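Local coordinates for alpha-tubulin N-acetyltransferase (PDB 4H6U), which catalyses the transfer of an acetyl group from acetyl-CoA to a lysine side chain of alpha-tubulin, using a GNAT-type acetyltransferase fold, at residues S20-N25 with H75-K80; P38-T43 with T125-R130; G98-F103 with N179-F184; C118-Y123 with A153-S158. The protein carries 1 engineered substitution. One frame throughout, in Å; residues are numbered along the deposited sequence.

Contact 1. Residues S20-N25 with H75-K80; sequences SVLDSN and HLYLLK. With K (potassium ion), chain D.
Val-21 and Leu-78 meet on one face of two neighbouring parallel strands, 18-23 and 75-81, in the mixed beta sheet of this GNAT acetyltransferase. Branched and aliphatic residues suit the spot: Val-21 CG2 lies 4.1 Å from Leu-78 CD1. Backbone bonds close the seam: Ser-20 and Leu-22 donate to Leu-76 O and Leu-78 O and accept from Leu-78 N and Lys-80 N. On the other face Leu-22 CG stands between its backbone N and carbonyl carbon (chi1 48°), and CD1 reaches Leu-79 CD1 at 4.0 Å. Phe-140 of helix 133-145 packs against Leu-22. Leu-79 CD1 also presses on Ser-24 CB at 3.6 Å, where the strand gives way to a helix N-capped by Ser-24, whose hydroxyl also bonds Glu-136.

Toward solvent, at exposed Asp-23, the aliphatic packing gives out and the contact turns polar. Asp-23 and Lys-80 lie side by side, OD1 of Asp-23 coming within 2.9 Å of Lys-80 NZ; Asp-47 of the second subunit packs on the lysine. A potassium ion modelled 2.6 Å from Lys-80 NZ is doubtful, since this amine would probably be protonated.

At the opposite end Glu-48 of the second subunit also bonds the buried Ser-20 hydroxyl. Tyr-77 OH lies over the centre of the imidazole face of His-75. An alanine at His-75 would probably deprive Ser-20 OG of its imidazole donor and Tyr-77 OH of that face, leaving the tyrosine freer to shift. The imidazole itself is well placed to donate: His-75 NE2 bonds Ser-20 OG at 2.8 Å, the oxygen only 3° out of the ring plane.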
# COMPACT_ATOMS: atom_id res chain seq x y z
N SER A 20 2.70 0.05 -9.66
CA SER A 20 2.94 -0.16 -11.07
C SER A 20 1.88 -1.06 -11.69
O SER A 20 1.56 -2.16 -11.18
CB SER A 20 4.30 -0.83 -11.28
OG SER A 20 5.35 -0.01 -10.85
N VAL A 21 1.38 -0.61 -12.83
CA VAL A 21 0.48 -1.40 -13.65
C VAL A 21 1.20 -1.74 -14.94
O VAL A 21 1.73 -0.86 -15.62
CB VAL A 21 -0.79 -0.63 -13.99
CG1 VAL A 21 -1.76 -1.55 -14.71
CG2 VAL A 21 -1.43 -0.10 -12.72
N LEU A 22 1.23 -3.02 -15.26
CA LEU A 22 1.84 -3.52 -16.48
C LEU A 22 0.85 -4.38 -17.23
O LEU A 22 0.06 -5.12 -16.62
CB LEU A 22 3.09 -4.34 -16.16
CG LEU A 22 2.99 -5.40 -15.08
CD1 LEU A 22 3.87 -6.59 -15.42
CD2 LEU A 22 3.43 -4.81 -13.77
N ASP A 23 0.96 -4.37 -18.55
CA ASP A 23 0.07 -5.15 -19.38
C ASP A 23 0.60 -6.57 -19.48
O ASP A 23 1.81 -6.80 -19.46
CB ASP A 23 -0.07 -4.51 -20.76
CG ASP A 23 -0.54 -3.07 -20.70
OD1 ASP A 23 -1.25 -2.74 -19.74
OD2 ASP A 23 -0.23 -2.28 -21.61
N SER A 24 -0.33 -7.52 -19.59
CA SER A 24 0.06 -8.89 -19.75
C SER A 24 0.30 -9.24 -21.20
O SER A 24 -0.54 -8.98 -22.07
CB SER A 24 -1.00 -9.84 -19.15
OG SER A 24 -0.66 -11.20 -19.38
N ASN A 25 1.44 -9.90 -21.44
CA ASN A 25 1.80 -10.47 -22.73
C ASN A 25 1.05 -11.72 -23.12
O ASN A 25 0.67 -11.88 -24.28
CB ASN A 25 3.29 -10.73 -22.77
CG ASN A 25 4.08 -9.44 -22.77
OD1 ASN A 25 3.55 -8.39 -23.11
ND2 ASN A 25 5.30 -9.50 -22.26
N HIS A 75 6.15 -1.86 -2.82
CA HIS A 75 5.88 -1.76 -4.25
C HIS A 75 4.74 -2.72 -4.62
O HIS A 75 4.81 -3.92 -4.37
CB HIS A 75 7.16 -2.08 -5.05
CG HIS A 75 7.16 -1.52 -6.43
ND1 HIS A 75 8.28 -0.96 -7.02
CD2 HIS A 75 6.16 -1.42 -7.36
CE1 HIS A 75 7.98 -0.53 -8.23
NE2 HIS A 75 6.70 -0.80 -8.47
N LEU A 76 3.66 -2.17 -5.16
CA LEU A 76 2.53 -2.95 -5.58
C LEU A 76 2.51 -3.08 -7.10
O LEU A 76 2.51 -2.05 -7.81
CB LEU A 76 1.25 -2.28 -5.11
CG LEU A 76 -0.05 -3.00 -5.48
CD1 LEU A 76 -0.08 -4.43 -4.93
CD2 LEU A 76 -1.22 -2.18 -4.92
N TYR A 77 2.51 -4.32 -7.59
CA TYR A 77 2.40 -4.56 -9.04
C TYR A 77 1.02 -5.12 -9.40
O TYR A 77 0.54 -6.11 -8.82
CB TYR A 77 3.48 -5.54 -9.54
CG TYR A 77 4.89 -5.16 -9.20
CD1 TYR A 77 5.67 -4.46 -10.11
CD2 TYR A 77 5.45 -5.46 -7.96
CE1 TYR A 77 6.97 -4.08 -9.80
CE2 TYR A 77 6.74 -5.08 -7.65
CZ TYR A 77 7.49 -4.39 -8.56
OH TYR A 77 8.78 -4.02 -8.25
N LEU A 78 0.43 -4.49 -10.40
CA LEU A 78 -0.86 -4.92 -10.93
C LEU A 78 -0.67 -5.35 -12.39
O LEU A 78 -0.02 -4.65 -13.18
CB LEU A 78 -1.88 -3.79 -10.88
CG LEU A 78 -2.09 -3.08 -9.52
CD1 LEU A 78 -3.20 -2.07 -9.65
CD2 LEU A 78 -2.42 -4.06 -8.43
N LEU A 79 -1.25 -6.50 -12.71
CA LEU A 79 -1.21 -7.08 -14.04
C LEU A 79 -2.55 -6.84 -14.72
O LEU A 79 -3.58 -7.31 -14.21
CB LEU A 79 -0.91 -8.59 -13.97
CG LEU A 79 -0.62 -9.34 -15.28
CD1 LEU A 79 0.61 -8.80 -16.05
CD2 LEU A 79 -0.46 -10.82 -14.96
N LYS A 80 -2.51 -6.09 -15.83
CA LYS A 80 -3.70 -5.66 -16.60
C LYS A 80 -3.89 -6.62 -17.79
O LYS A 80 -2.98 -6.79 -18.61
CB LYS A 80 -3.54 -4.17 -17.09
CG LYS A 80 -4.73 -3.48 -17.88
CD LYS A 80 -4.83 -1.88 -17.75
CE LYS A 80 -3.70 -1.04 -18.39
NZ LYS A 80 -3.67 -1.09 -19.89
K K D . -2.01 0.76 -20.58

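Contact 2. Residues P38-T43 with T125-R130; sequences PLPQVT and TETLQR. With ACO (acetyl coenzyme *a), chain C.
Pro-38 turns its carbonyl toward Leu-128, whose CD2 lies 3.4 Å from Pro-38 O in a van der Waals contact. Next along, Leu-39 extends CD2 to within 4.4 Å of Leu-128 CD1, and both leucines also lean on strand 90-99. Pro-40 follows, its rigid ring meeting the short 3-10 turn: CB lies 3.9 Å from Thr-127 OG1. Its CG approaches Thr-125, whose hydroxyl bonds Asp-10 of the second subunit. Beyond Pro-40, Val-42 and Thr-43 pair in antiparallel fashion with a strand of that subunit.

The other end of 125-130 serves the cofactor. Gln-129 runs alongside the pantetheine arm, CG 3.4 Å from OAP of acetyl-CoA, while NE2 bonds Val-124 O. An alanine at Gln-129 would probably leave that carbonyl without its amide donor and open a gap beside the pantetheine. Arg-130 donates its backbone N to O5A of the pyrophosphate at 2.8 Å. Its guanidinium spans two groups: NE bonds O9A of the 3'-phosphate at 2.8 Å, and one face lies over adenine atom C5A. Gln-129, Gly-132 and Gly-134, the two glycines also binding acetyl-CoA through N-H groups, are the Q, G and G of the Q/R-x-x-G-x-G/A pyrophosphate-binding loop of GNAT enzymes.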
# COMPACT_ATOMS: atom_id res chain seq x y z
N PRO A 38 -11.27 -15.99 -20.57
CA PRO A 38 -12.57 -15.50 -20.08
C PRO A 38 -12.44 -14.62 -18.83
O PRO A 38 -11.72 -14.95 -17.88
CB PRO A 38 -13.32 -16.80 -19.75
CG PRO A 38 -12.25 -17.79 -19.46
CD PRO A 38 -11.13 -17.45 -20.38
N LEU A 39 -12.99 -13.42 -18.94
CA LEU A 39 -13.08 -12.44 -17.86
C LEU A 39 -14.30 -12.68 -16.95
O LEU A 39 -15.39 -12.99 -17.40
CB LEU A 39 -13.12 -11.04 -18.46
CG LEU A 39 -11.81 -10.70 -19.17
CD1 LEU A 39 -11.86 -9.30 -19.79
CD2 LEU A 39 -10.62 -10.85 -18.21
N PRO A 40 -14.08 -12.63 -15.64
CA PRO A 40 -15.24 -12.75 -14.75
C PRO A 40 -15.99 -11.43 -14.69
O PRO A 40 -15.58 -10.48 -15.36
CB PRO A 40 -14.61 -13.04 -13.39
CG PRO A 40 -13.28 -12.28 -13.47
CD PRO A 40 -12.82 -12.40 -14.90
N GLN A 41 -17.05 -11.37 -13.89
CA GLN A 41 -17.79 -10.14 -13.73
C GLN A 41 -16.92 -9.22 -12.91
O GLN A 41 -16.24 -9.65 -11.97
CB GLN A 41 -19.14 -10.39 -13.04
N VAL A 42 -16.95 -7.95 -13.29
CA VAL A 42 -16.06 -6.93 -12.75
C VAL A 42 -16.83 -5.71 -12.26
O VAL A 42 -18.01 -5.55 -12.54
CB VAL A 42 -15.03 -6.46 -13.79
CG1 VAL A 42 -14.18 -7.63 -14.24
CG2 VAL A 42 -15.72 -5.82 -14.98
N THR A 43 -16.13 -4.89 -11.49
CA THR A 43 -16.66 -3.60 -11.09
C THR A 43 -15.73 -2.51 -11.65
O THR A 43 -14.51 -2.68 -11.65
CB THR A 43 -16.74 -3.46 -9.54
OG1 THR A 43 -16.77 -2.08 -9.16
CG2 THR A 43 -15.52 -4.10 -8.90
N THR A 125 -6.96 -13.45 -9.65
CA THR A 125 -8.40 -13.65 -9.55
C THR A 125 -8.69 -15.12 -9.78
O THR A 125 -8.02 -15.75 -10.59
CB THR A 125 -9.18 -12.70 -10.52
OG1 THR A 125 -10.59 -12.68 -10.19
CG2 THR A 125 -8.99 -13.13 -11.98
N GLU A 126 -9.67 -15.65 -9.05
CA GLU A 126 -9.87 -17.11 -8.91
C GLU A 126 -10.03 -17.88 -10.22
O GLU A 126 -9.43 -18.94 -10.38
CB GLU A 126 -11.06 -17.40 -8.00
N THR A 127 -10.87 -17.40 -11.13
CA THR A 127 -11.15 -18.13 -12.37
C THR A 127 -9.94 -18.13 -13.34
O THR A 127 -9.91 -18.87 -14.32
CB THR A 127 -12.39 -17.54 -13.12
OG1 THR A 127 -12.24 -16.13 -13.24
CG2 THR A 127 -13.66 -17.79 -12.36
N LEU A 128 -8.93 -17.30 -13.07
CA LEU A 128 -7.79 -17.20 -13.96
C LEU A 128 -6.48 -17.66 -13.35
O LEU A 128 -5.42 -17.45 -13.93
CB LEU A 128 -7.62 -15.76 -14.42
CG LEU A 128 -8.72 -15.26 -15.36
CD1 LEU A 128 -8.49 -13.80 -15.69
CD2 LEU A 128 -8.73 -16.10 -16.63
N GLN A 129 -6.55 -18.25 -12.16
CA GLN A 129 -5.38 -18.89 -11.58
C GLN A 129 -4.98 -20.06 -12.48
O GLN A 129 -5.80 -20.57 -13.24
CB GLN A 129 -5.70 -19.37 -10.15
CG GLN A 129 -5.49 -18.32 -9.08
CD GLN A 129 -6.31 -18.59 -7.78
OE1 GLN A 129 -6.54 -19.73 -7.41
NE2 GLN A 129 -6.72 -17.51 -7.10
N ARG A 130 -3.71 -20.45 -12.43
CA ARG A 130 -3.20 -21.59 -13.20
C ARG A 130 -3.27 -21.37 -14.71
O ARG A 130 -3.46 -22.32 -15.47
CB ARG A 130 -3.98 -22.86 -12.83
CG ARG A 130 -3.48 -23.50 -11.53
CD ARG A 130 -3.89 -24.96 -11.43
NE ARG A 130 -2.89 -25.75 -10.72
CZ ARG A 130 -3.14 -26.73 -9.85
NH1 ARG A 130 -4.38 -27.09 -9.53
NH2 ARG A 130 -2.13 -27.37 -9.29
N1A ACO C . -3.64 -25.57 -5.94
C2A ACO C . -2.28 -25.78 -5.90
N3A ACO C . -1.35 -25.07 -6.49
C4A ACO C . -1.82 -24.01 -7.28
C5A ACO C . -3.18 -23.70 -7.44
C6A ACO C . -4.10 -24.54 -6.72
N6A ACO C . -5.45 -24.40 -6.74
N7A ACO C . -3.29 -22.57 -8.30
C8A ACO C . -2.00 -22.24 -8.67
N9A ACO C . -1.09 -23.13 -8.05
C1B ACO C . 0.35 -23.23 -8.09
C2B ACO C . 0.84 -24.59 -8.55
O2B ACO C . 2.18 -24.81 -8.21
C3B ACO C . 0.76 -24.33 -10.11
O3B ACO C . 1.49 -25.13 -10.82
P3B ACO C . 0.58 -26.59 -11.47
O7A ACO C . 1.75 -27.15 -12.22
O8A ACO C . 0.23 -27.25 -10.16
O9A ACO C . -0.54 -25.97 -12.24
C4B ACO C . 1.26 -22.91 -10.21
O4B ACO C . 0.86 -22.25 -8.96
C5B ACO C . 0.66 -22.26 -11.45
O5B ACO C . 1.45 -21.25 -11.97
P1A ACO C . 0.68 -19.83 -12.39
O1A ACO C . 1.78 -18.98 -12.92
O2A ACO C . -0.59 -20.12 -13.15
O3A ACO C . 0.26 -19.18 -10.92
P2A ACO C . -1.11 -18.46 -10.68
O4A ACO C . -1.36 -17.30 -11.58
O5A ACO C . -2.24 -19.33 -10.27
O6A ACO C . -0.72 -17.49 -9.17
CBP ACO C . -0.98 -17.59 -6.82
CCP ACO C . -0.25 -18.13 -8.05
CDP ACO C . -0.53 -18.28 -5.53
CEP ACO C . -0.80 -16.05 -6.72
CAP ACO C . -2.49 -17.88 -7.10
OAP ACO C . -2.82 -19.24 -7.22
C9P ACO C . -3.44 -17.08 -6.14
O9P ACO C . -3.59 -15.90 -6.35
N8P ACO C . -4.12 -17.45 -5.03
C7P ACO C . -4.25 -18.66 -4.38
C6P ACO C . -4.77 -18.45 -2.87
C5P ACO C . -4.21 -17.22 -2.05
O5P ACO C . -4.90 -16.65 -1.19
N4P ACO C . -2.87 -16.77 -2.30
C3P ACO C . -2.16 -15.63 -1.59
C2P ACO C . -0.59 -15.72 -1.37
S1P ACO C . 0.21 -15.58 0.41
C ACO C . 0.99 -13.96 0.47
O ACO C . 0.59 -13.16 -0.28
CH3 ACO C . 2.46 -13.92 0.82

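Contact 3. Residues G98-F103 with N179-F184; sequences GYKKLF and NNFVVF
Leu-102 sets CD2 over the face of the Phe-181 ring, a CH-pi contact with the methyl carbon 3.6 Å from the ring centroid and 17° off the normal. Its second methyl, CD1, rests 3.8 Å from Phe-181 CD2, and the two side chains cross at about a right angle. A forked leucine suits this role, since both prongs can touch the broad, flat phenyl group. The aliphatic part of Lys-100 adds a looser touch, CG lying 4.5 Å from Phe-181 CZ.

Beside this apolar pair, a water accepts from Phe-103 N at 2.9 Å and from Asn-179 ND2 at 3.2 Å, bridging the segments. Asn-179 also shapes its own segment. With CG between the backbone N and the carbonyl carbon (chi1 75°), OD1 accepts from Phe-181 N at 3.1 Å, the donor standing above the amide carbonyl plane. This Asx turn, with Asn-180 between, leads the chain into strand 181-182, an outermost strand of the mixed GNAT sheet.

Farther out, Phe-181 lies on Asp-155 and Cys-118, residues of the two sheet strands 153-155 and 117-124. Leu-102 also touches Ala-153, and its backbone pairs with Thr-114 in the separate two-stranded sheet 102-105 and 111-114.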
# COMPACT_ATOMS: atom_id res chain seq x y z
N GLY A 98 8.16 -5.62 -0.44
CA GLY A 98 8.74 -4.55 0.32
C GLY A 98 9.86 -5.08 1.17
O GLY A 98 9.89 -6.26 1.55
N TYR A 99 10.78 -4.17 1.50
CA TYR A 99 11.87 -4.44 2.44
C TYR A 99 11.35 -4.38 3.86
O TYR A 99 10.56 -3.52 4.22
CB TYR A 99 13.05 -3.45 2.25
CG TYR A 99 13.74 -3.60 0.90
CD1 TYR A 99 14.63 -4.64 0.67
CD2 TYR A 99 13.48 -2.71 -0.13
CE1 TYR A 99 15.24 -4.81 -0.55
CE2 TYR A 99 14.09 -2.87 -1.36
CZ TYR A 99 14.96 -3.90 -1.57
OH TYR A 99 15.56 -4.03 -2.81
N LYS A 100 11.80 -5.33 4.66
CA LYS A 100 11.40 -5.46 6.05
C LYS A 100 12.62 -5.87 6.87
O LYS A 100 13.40 -6.73 6.46
CB LYS A 100 10.34 -6.56 6.17
CG LYS A 100 9.09 -6.23 6.95
CD LYS A 100 8.09 -5.38 6.17
CE LYS A 100 6.89 -5.17 7.06
NZ LYS A 100 5.85 -4.26 6.50
N LYS A 101 12.83 -5.25 8.02
CA LYS A 101 13.88 -5.68 8.92
C LYS A 101 13.37 -6.92 9.65
O LYS A 101 12.31 -6.87 10.29
CB LYS A 101 14.26 -4.56 9.91
N LEU A 102 14.09 -8.03 9.51
CA LEU A 102 13.72 -9.31 10.11
C LEU A 102 14.83 -9.83 11.00
O LEU A 102 16.02 -9.66 10.71
CB LEU A 102 13.41 -10.35 9.05
CG LEU A 102 12.21 -10.12 8.16
CD1 LEU A 102 12.14 -11.22 7.12
CD2 LEU A 102 10.93 -10.05 8.95
N PHE A 103 14.43 -10.48 12.09
CA PHE A 103 15.35 -11.23 12.95
C PHE A 103 15.19 -12.69 12.62
O PHE A 103 14.19 -13.31 12.99
CB PHE A 103 15.02 -10.99 14.42
CG PHE A 103 15.22 -9.59 14.83
CD1 PHE A 103 16.38 -9.22 15.50
CD2 PHE A 103 14.29 -8.61 14.50
CE1 PHE A 103 16.59 -7.90 15.89
CE2 PHE A 103 14.49 -7.27 14.88
CZ PHE A 103 15.65 -6.92 15.58
N ASN A 179 9.17 -16.51 13.25
CA ASN A 179 8.57 -15.20 13.07
C ASN A 179 7.58 -15.07 11.90
O ASN A 179 7.34 -13.95 11.45
CB ASN A 179 9.67 -14.18 12.88
CG ASN A 179 10.28 -14.26 11.51
OD1 ASN A 179 10.05 -15.22 10.76
ND2 ASN A 179 11.07 -13.25 11.16
N ASN A 180 7.01 -16.18 11.41
CA ASN A 180 5.97 -16.12 10.35
C ASN A 180 6.43 -15.84 8.92
O ASN A 180 5.61 -15.76 8.02
CB ASN A 180 4.91 -15.07 10.67
CG ASN A 180 4.10 -15.41 11.88
OD1 ASN A 180 3.82 -14.53 12.70
ND2 ASN A 180 3.71 -16.67 12.02
N PHE A 181 7.73 -15.63 8.74
CA PHE A 181 8.29 -15.46 7.41
C PHE A 181 8.93 -16.76 7.04
O PHE A 181 9.40 -17.53 7.89
CB PHE A 181 9.31 -14.31 7.35
CG PHE A 181 8.69 -12.95 7.34
CD1 PHE A 181 8.19 -12.39 8.50
CD2 PHE A 181 8.57 -12.23 6.17
CE1 PHE A 181 7.62 -11.11 8.49
CE2 PHE A 181 8.00 -10.98 6.16
CZ PHE A 181 7.53 -10.42 7.31
N VAL A 182 8.90 -17.03 5.74
CA VAL A 182 9.53 -18.19 5.18
C VAL A 182 10.74 -17.77 4.32
O VAL A 182 10.68 -16.81 3.54
CB VAL A 182 8.54 -18.99 4.35
CG1 VAL A 182 9.26 -20.12 3.62
CG2 VAL A 182 7.46 -19.53 5.25
N VAL A 183 11.84 -18.47 4.53
CA VAL A 183 13.04 -18.28 3.77
C VAL A 183 13.63 -19.64 3.45
O VAL A 183 13.47 -20.60 4.21
CB VAL A 183 14.10 -17.42 4.51
CG1 VAL A 183 13.54 -16.07 4.84
CG2 VAL A 183 14.57 -18.13 5.73
N PHE A 184 14.28 -19.73 2.30
CA PHE A 184 14.82 -21.01 1.86
C PHE A 184 16.34 -21.07 1.96
O PHE A 184 17.00 -20.05 2.14
CB PHE A 184 14.34 -21.32 0.46
CG PHE A 184 12.84 -21.46 0.34
CD1 PHE A 184 12.23 -22.70 0.39
CD2 PHE A 184 12.05 -20.31 0.21
CE1 PHE A 184 10.83 -22.83 0.27
CE2 PHE A 184 10.67 -20.40 0.05
CZ PHE A 184 10.04 -21.69 0.08
O HOH W 1 11.56 -10.50 12.72

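Contact 4. Residues C118-Y123 with A153-S158; sequences CVLAFY and AYDRPS. Engineered in segment 118-123: Ala-121 (natural residue Asp). With ACO (acetyl coenzyme *a), chain C.
Val-119 presses CG2 obliquely against the ring of Tyr-154, 3.5 Å from CE1, within a beta-alpha-beta unit whose parallel strands, 117-124 and 153-155, are joined through helix 133-145. A beta-branched valine and a broad ring fill this buried site against Phe-161 and Leu-165 of helix 159-168, and Tyr-154 OH bonds Pro-149 O. Cys-118 SG and Ala-153 CB meet on the opposite face at 3.8 Å, small enough to accept Phe-181. Between the faces run two backbone bonds, Val-119 N to Ala-153 O and Asp-155 N to Val-119 O.

Past this point the strands diverge, and Leu-120 and Ala-121 (engineered, aspartate in nature) form a classic beta bulge opposite Lys-96. This splay, which acetyl-CoA enters, is a hallmark of GNAT enzymes. Asp-155 CG, anti to the backbone N (chi1 -173°), carries the carboxylate toward strand 117-124, where OD2 meets Leu-120 CD2 at 3.8 Å. OD1 sits over the face of the Arg-156 guanidinium, an attraction of charges without a directed N-H. Farther along the strand, Phe-122, flanked edge-to-face by Phe-161 and Phe-164, offers its ring face to the pantetheine: methyl CEP of acetyl-CoA lies 3.5 Å above its centre.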
# COMPACT_ATOMS: atom_id res chain seq x y z
N CYS A 118 10.72 -8.68 0.74
CA CYS A 118 9.73 -9.68 1.11
C CYS A 118 8.54 -9.62 0.21
O CYS A 118 8.14 -8.54 -0.24
CB CYS A 118 9.24 -9.46 2.54
SG CYS A 118 10.52 -9.43 3.74
N VAL A 119 7.94 -10.77 -0.01
CA VAL A 119 6.62 -10.80 -0.63
C VAL A 119 5.59 -10.66 0.47
O VAL A 119 5.63 -11.41 1.45
CB VAL A 119 6.35 -12.08 -1.43
CG1 VAL A 119 4.93 -12.03 -2.02
CG2 VAL A 119 7.40 -12.24 -2.50
N LEU A 120 4.72 -9.66 0.34
CA LEU A 120 3.70 -9.33 1.36
C LEU A 120 2.29 -9.74 0.94
O LEU A 120 1.44 -9.99 1.78
CB LEU A 120 3.77 -7.82 1.67
CG LEU A 120 5.16 -7.36 2.12
CD1 LEU A 120 5.31 -5.86 2.25
CD2 LEU A 120 5.51 -8.02 3.40
N ALA A 121 2.00 -9.70 -0.36
CA ALA A 121 0.68 -10.11 -0.86
C ALA A 121 0.80 -10.54 -2.30
O ALA A 121 1.58 -9.95 -3.08
CB ALA A 121 -0.33 -8.97 -0.72
N PHE A 122 0.07 -11.58 -2.65
CA PHE A 122 0.14 -12.17 -3.98
C PHE A 122 -1.22 -12.85 -4.29
O PHE A 122 -1.69 -13.67 -3.52
CB PHE A 122 1.26 -13.20 -4.02
CG PHE A 122 1.67 -13.59 -5.41
CD1 PHE A 122 1.36 -12.79 -6.51
CD2 PHE A 122 2.37 -14.75 -5.62
CE1 PHE A 122 1.75 -13.15 -7.78
CE2 PHE A 122 2.74 -15.13 -6.90
CZ PHE A 122 2.45 -14.32 -7.97
N TYR A 123 -1.89 -12.39 -5.34
CA TYR A 123 -3.21 -12.91 -5.68
C TYR A 123 -3.53 -12.75 -7.15
O TYR A 123 -3.27 -11.71 -7.75
CB TYR A 123 -4.31 -12.24 -4.86
CG TYR A 123 -5.65 -12.91 -5.01
CD1 TYR A 123 -5.90 -14.14 -4.42
CD2 TYR A 123 -6.67 -12.35 -5.78
CE1 TYR A 123 -7.12 -14.77 -4.56
CE2 TYR A 123 -7.90 -12.98 -5.93
CZ TYR A 123 -8.11 -14.20 -5.32
OH TYR A 123 -9.30 -14.86 -5.43
N ALA A 153 12.37 -13.08 1.41
CA ALA A 153 11.56 -13.71 2.44
C ALA A 153 10.06 -13.65 2.08
O ALA A 153 9.62 -12.77 1.34
CB ALA A 153 11.79 -13.02 3.77
N TYR A 154 9.30 -14.61 2.58
CA TYR A 154 7.89 -14.69 2.24
C TYR A 154 7.04 -14.63 3.50
O TYR A 154 7.15 -15.45 4.41
CB TYR A 154 7.63 -15.97 1.45
CG TYR A 154 8.44 -16.01 0.16
CD1 TYR A 154 7.91 -15.50 -1.03
CD2 TYR A 154 9.75 -16.49 0.15
CE1 TYR A 154 8.67 -15.52 -2.21
CE2 TYR A 154 10.50 -16.51 -1.02
CZ TYR A 154 9.96 -16.01 -2.20
OH TYR A 154 10.73 -16.04 -3.34
N ASP A 155 6.19 -13.60 3.57
CA ASP A 155 5.40 -13.36 4.76
C ASP A 155 4.11 -14.22 4.76
O ASP A 155 3.19 -13.97 3.99
CB ASP A 155 5.05 -11.90 4.78
CG ASP A 155 4.38 -11.47 6.05
OD1 ASP A 155 3.97 -12.30 6.88
OD2 ASP A 155 4.30 -10.25 6.21
N ARG A 156 4.03 -15.21 5.65
CA ARG A 156 2.81 -16.00 5.80
C ARG A 156 2.20 -16.45 4.47
O ARG A 156 1.02 -16.23 4.19
CB ARG A 156 1.77 -15.25 6.64
CG ARG A 156 2.25 -14.88 8.05
CD ARG A 156 1.17 -14.16 8.85
NE ARG A 156 0.87 -12.83 8.32
CZ ARG A 156 1.29 -11.68 8.84
NH1 ARG A 156 2.07 -11.66 9.92
NH2 ARG A 156 0.92 -10.53 8.27
N PRO A 157 2.98 -17.16 3.65
CA PRO A 157 2.49 -17.51 2.30
C PRO A 157 1.40 -18.57 2.37
O PRO A 157 1.50 -19.52 3.16
CB PRO A 157 3.74 -18.05 1.61
CG PRO A 157 4.63 -18.54 2.73
CD PRO A 157 4.38 -17.54 3.85
N SER A 158 0.37 -18.41 1.55
CA SER A 158 -0.72 -19.38 1.49
C SER A 158 -0.23 -20.70 0.86
O SER A 158 0.83 -20.78 0.24
CB SER A 158 -1.87 -18.79 0.66
OG SER A 158 -1.50 -18.67 -0.71
N1A ACO C . -3.64 -25.57 -5.94
C2A ACO C . -2.28 -25.78 -5.90
N3A ACO C . -1.35 -25.07 -6.49
C4A ACO C . -1.82 -24.01 -7.28
C5A ACO C . -3.18 -23.70 -7.44
C6A ACO C . -4.10 -24.54 -6.72
N6A ACO C . -5.45 -24.40 -6.74
N7A ACO C . -3.29 -22.57 -8.30
C8A ACO C . -2.00 -22.24 -8.67
N9A ACO C . -1.09 -23.13 -8.05
C1B ACO C . 0.35 -23.23 -8.09
C2B ACO C . 0.84 -24.59 -8.55
O2B ACO C . 2.18 -24.81 -8.21
C3B ACO C . 0.76 -24.33 -10.11
O3B ACO C . 1.49 -25.13 -10.82
P3B ACO C . 0.58 -26.59 -11.47
O7A ACO C . 1.75 -27.15 -12.22
O8A ACO C . 0.23 -27.25 -10.16
O9A ACO C . -0.54 -25.97 -12.24
C4B ACO C . 1.26 -22.91 -10.21
O4B ACO C . 0.86 -22.25 -8.96
C5B ACO C . 0.66 -22.26 -11.45
O5B ACO C . 1.45 -21.25 -11.97
P1A ACO C . 0.68 -19.83 -12.39
O1A ACO C . 1.78 -18.98 -12.92
O2A ACO C . -0.59 -20.12 -13.15
O3A ACO C . 0.26 -19.18 -10.92
P2A ACO C . -1.11 -18.46 -10.68
O4A ACO C . -1.36 -17.30 -11.58
O5A ACO C . -2.24 -19.33 -10.27
O6A ACO C . -0.72 -17.49 -9.17
CBP ACO C . -0.98 -17.59 -6.82
CCP ACO C . -0.25 -18.13 -8.05
CDP ACO C . -0.53 -18.28 -5.53
CEP ACO C . -0.80 -16.05 -6.72
CAP ACO C . -2.49 -17.88 -7.10
OAP ACO C . -2.82 -19.24 -7.22
C9P ACO C . -3.44 -17.08 -6.14
O9P ACO C . -3.59 -15.90 -6.35
N8P ACO C . -4.12 -17.45 -5.03
C7P ACO C . -4.25 -18.66 -4.38
C6P ACO C . -4.77 -18.45 -2.87
C5P ACO C . -4.21 -17.22 -2.05
O5P ACO C . -4.90 -16.65 -1.19
N4P ACO C . -2.87 -16.77 -2.30
C3P ACO C . -2.16 -15.63 -1.59
C2P ACO C . -0.59 -15.72 -1.37
S1P ACO C . 0.21 -15.58 0.41
C ACO C . 0.99 -13.96 0.47
O ACO C . 0.59 -13.16 -0.28
CH3 ACO C . 2.46 -13.92 0.82

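Contacts 1 and 4 are buried pairings of parallel strands in one mixed sheet; contact 1 adds polar side-chain pairs at its ends, whereas side chains across contact 4 meet mainly through apolar groups. Contacts 2 and 3 lie farther out, without direct hydrogen bonds between their segments. Contact 3, at the surface and water-bridged, abuts contact 4: Gly-98 O and Cys-118 N, like Val-182 N and Tyr-154 O, are probably hydrogen-bonded. Contacts 2 and 4 touch at Gln-129 and Tyr-123 and share acetyl-CoA, contact 2 using charged and backbone N-H groups at the phosphates, contact 4 a mix of ring face and polar groups along the pantetheine arm. The second subunit reaches all but contact 3.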